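Local coordinates for CG5036 (Drosophila melanogaster, PDB 4IGU), which probably binds G protein alpha subunits through its RGS domain, speeding GTP hydrolysis and also slowing GDP release, at residues D60-N65 with T108-D113. Numbering follows the deposited sequence.
Sequences DLKKEN and TTHTFD. With NA (sodium ion), chain F.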
loop_
_atom_site.group_PDB
_atom_site.type_symbol
_atom_site.label_atom_id
_atom_site.label_comp_id
_atom_site.label_asym_id
_atom_site.label_seq_id
_atom_site.Cartn_x
_atom_site.Cartn_y
_atom_site.Cartn_z
ATOM N N ASP A 60 -5.513 -3.296 -7.890
ATOM C CA ASP A 60 -6.869 -3.414 -8.397
ATOM C C ASP A 60 -6.911 -3.124 -9.901
ATOM O O ASP A 60 -7.623 -3.799 -10.654
ATOM C CB ASP A 60 -7.779 -2.458 -7.636
ATOM C CG ASP A 60 -9.185 -2.476 -8.152
ATOM O OD1 ASP A 60 -9.937 -3.392 -7.754
ATOM O OD2 ASP A 60 -9.533 -1.582 -8.958
ATOM N N LEU A 61 -6.139 -2.125 -10.337
ATOM C CA LEU A 61 -6.094 -1.760 -11.748
ATOM C C LEU A 61 -5.656 -2.954 -12.591
ATOM O O LEU A 61 -6.135 -3.142 -13.717
ATOM C CB LEU A 61 -5.146 -0.580 -11.982
ATOM C CG LEU A 61 -4.963 -0.139 -13.442
ATOM C CD1 LEU A 61 -6.243 0.510 -13.993
ATOM C CD2 LEU A 61 -3.748 0.799 -13.621
ATOM N N LYS A 62 -4.779 -3.786 -12.033
ATOM C CA LYS A 62 -4.221 -4.902 -12.799
ATOM C C LYS A 62 -5.269 -5.939 -13.175
ATOM O O LYS A 62 -5.079 -6.724 -14.115
ATOM C CB LYS A 62 -3.027 -5.531 -12.068
ATOM C CG LYS A 62 -1.788 -4.617 -12.066
ATOM C CD LYS A 62 -0.633 -5.170 -11.249
ATOM C CE LYS A 62 0.570 -4.220 -11.277
ATOM N NZ LYS A 62 1.181 -4.129 -12.647
ATOM N N LYS A 63 -6.387 -5.922 -12.456
ATOM C CA LYS A 63 -7.454 -6.870 -12.705
ATOM C C LYS A 63 -8.258 -6.481 -13.933
ATOM O O LYS A 63 -8.892 -7.337 -14.549
ATOM C CB LYS A 63 -8.362 -6.986 -11.482
ATOM C CG LYS A 63 -7.643 -7.537 -10.254
ATOM C CD LYS A 63 -8.426 -7.271 -8.982
ATOM C CE LYS A 63 -9.803 -7.906 -9.033
ATOM N NZ LYS A 63 -10.570 -7.669 -7.759
ATOM N N GLU A 64 -8.200 -5.202 -14.311
ATOM C CA GLU A 64 -9.004 -4.705 -15.432
ATOM C C GLU A 64 -8.511 -5.165 -16.821
ATOM O O GLU A 64 -7.368 -4.935 -17.189
ATOM C CB GLU A 64 -9.089 -3.177 -15.382
ATOM C CG GLU A 64 -10.029 -2.594 -16.413
ATOM C CD GLU A 64 -11.414 -3.212 -16.330
ATOM O OE1 GLU A 64 -12.061 -3.031 -15.279
ATOM O OE2 GLU A 64 -11.851 -3.874 -17.311
ATOM N N ASN A 65 -9.392 -5.781 -17.605
ATOM C CA ASN A 65 -9.019 -6.245 -18.942
ATOM C C ASN A 65 -9.383 -5.290 -20.086
ATOM O O ASN A 65 -8.770 -5.334 -21.147
ATOM C CB ASN A 65 -9.678 -7.601 -19.226
ATOM C CG ASN A 65 -9.201 -8.687 -18.308
ATOM O OD1 ASN A 65 -8.093 -8.620 -17.765
ATOM N ND2 ASN A 65 -10.030 -9.723 -18.137
ATOM N N THR A 108 -2.074 1.340 -19.725
ATOM C CA THR A 108 -2.171 -0.107 -19.623
ATOM C C THR A 108 -2.185 -0.492 -18.130
ATOM O O THR A 108 -2.013 0.362 -17.254
ATOM C CB THR A 108 -0.984 -0.817 -20.308
ATOM O OG1 THR A 108 0.207 -0.614 -19.537
ATOM C CG2 THR A 108 -0.768 -0.312 -21.740
ATOM N N THR A 109 -2.374 -1.776 -17.837
ATOM C CA THR A 109 -2.368 -2.247 -16.456
ATOM C C THR A 109 -0.998 -2.121 -15.802
ATOM O O THR A 109 -0.865 -2.294 -14.589
ATOM C CB THR A 109 -2.793 -3.721 -16.362
ATOM O OG1 THR A 109 -2.046 -4.498 -17.318
ATOM C CG2 THR A 109 -4.285 -3.857 -16.632
ATOM N N HIS A 110 0.022 -1.834 -16.603
ATOM C CA HIS A 110 1.372 -1.690 -16.076
ATOM C C HIS A 110 1.864 -0.252 -16.107
ATOM O O HIS A 110 3.053 -0.003 -15.861
ATOM C CB HIS A 110 2.343 -2.599 -16.847
ATOM C CG HIS A 110 2.097 -4.057 -16.628
ATOM N ND1 HIS A 110 2.624 -4.748 -15.558
ATOM C CD2 HIS A 110 1.380 -4.959 -17.342
ATOM C CE1 HIS A 110 2.244 -6.013 -15.622
ATOM N NE2 HIS A 110 1.485 -6.165 -16.692
ATOM N N THR A 111 0.959 0.685 -16.388
ATOM C CA THR A 111 1.298 2.116 -16.413
ATOM C C THR A 111 2.044 2.590 -15.164
ATOM O O THR A 111 3.030 3.341 -15.255
ATOM C CB THR A 111 0.020 2.966 -16.648
ATOM O OG1 THR A 111 -0.356 2.846 -18.028
ATOM C CG2 THR A 111 0.247 4.433 -16.324
ATOM N N PHE A 112 1.602 2.135 -13.993
ATOM C CA PHE A 112 2.202 2.617 -12.742
ATOM C C PHE A 112 3.266 1.708 -12.129
ATOM O O PHE A 112 3.702 1.957 -10.995
ATOM C CB PHE A 112 1.107 2.857 -11.698
ATOM C CG PHE A 112 0.034 3.802 -12.159
ATOM C CD1 PHE A 112 0.235 5.169 -12.099
ATOM C CD2 PHE A 112 -1.164 3.325 -12.669
ATOM C CE1 PHE A 112 -0.752 6.055 -12.527
ATOM C CE2 PHE A 112 -2.158 4.207 -13.104
ATOM C CZ PHE A 112 -1.948 5.562 -13.035
ATOM N N ASP A 113 3.682 0.664 -12.839
ATOM C CA ASP A 113 4.628 -0.286 -12.247
ATOM C C ASP A 113 5.835 0.346 -11.541
ATOM O O ASP A 113 6.133 -0.002 -10.400
ATOM C CB ASP A 113 5.071 -1.330 -13.268
ATOM C CG ASP A 113 4.026 -2.389 -13.475
ATOM O OD1 ASP A 113 2.906 -2.178 -12.971
ATOM O OD2 ASP A 113 4.313 -3.414 -14.134
HETATM NA NA NA F . -5.653 -4.927 -19.470
HETATM O O HOH W 1 -6.320 -5.269 -21.734
HETATM O O HOH W 2 -3.798 -3.108 -20.477
#
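The ammonium group of Lys62 is gripped by two acceptors: a short salt bridge from NZ to Asp113 OD1 (2.6 Å) and a weak hydrogen bond from NZ to Thr109 O (3.4 Å). The lysine chain leaves the backbone with CG anti to the carbonyl carbon, runs extended over the Thr109 carbonyl, and bends only at its last torsion (chi4 -67°), which brings NZ to the carboxylate. Both oxygens of Asp113 are used through their syn lone pairs, OD1 for the lysine and OD2 for His110 ND1 at 2.6 Å. The latter bond is fairly straight (160°) and lies almost in the imidazole plane, so the ring is held edge-on to the carboxylate. Lys62 NZ also comes close to His110 ND1, but at an angle too poor for a hydrogen bond. An alanine in place of Asp113 would remove the shared carboxylate and would probably leave the lysine and histidine less firmly placed.

Among the buried side chains, Leu61 CD2 meets the edge of the Phe112 ring at CD2, 3.7 Å away, while Thr111 CG2 lies over one face. Ile77 of helix 67-81 also touches Phe112. Thr109 CG2 packs against Glu64 O (3.3 Å), a carbonyl that also binds the sodium ion at 2.9 Å. Two waters also bind the ion; one accepts from Thr109 N and the other donates to Asn65 O, so the ion bridges to the 108-113 loop through water.

The contact thus ties the end of helix 50-61 to the loop entering helix 113-132 within the helical RGS domain. With a lysine beside it, the carboxylate is likely to stay ionised, and its bond to ND1 would favour a proton on that nitrogen.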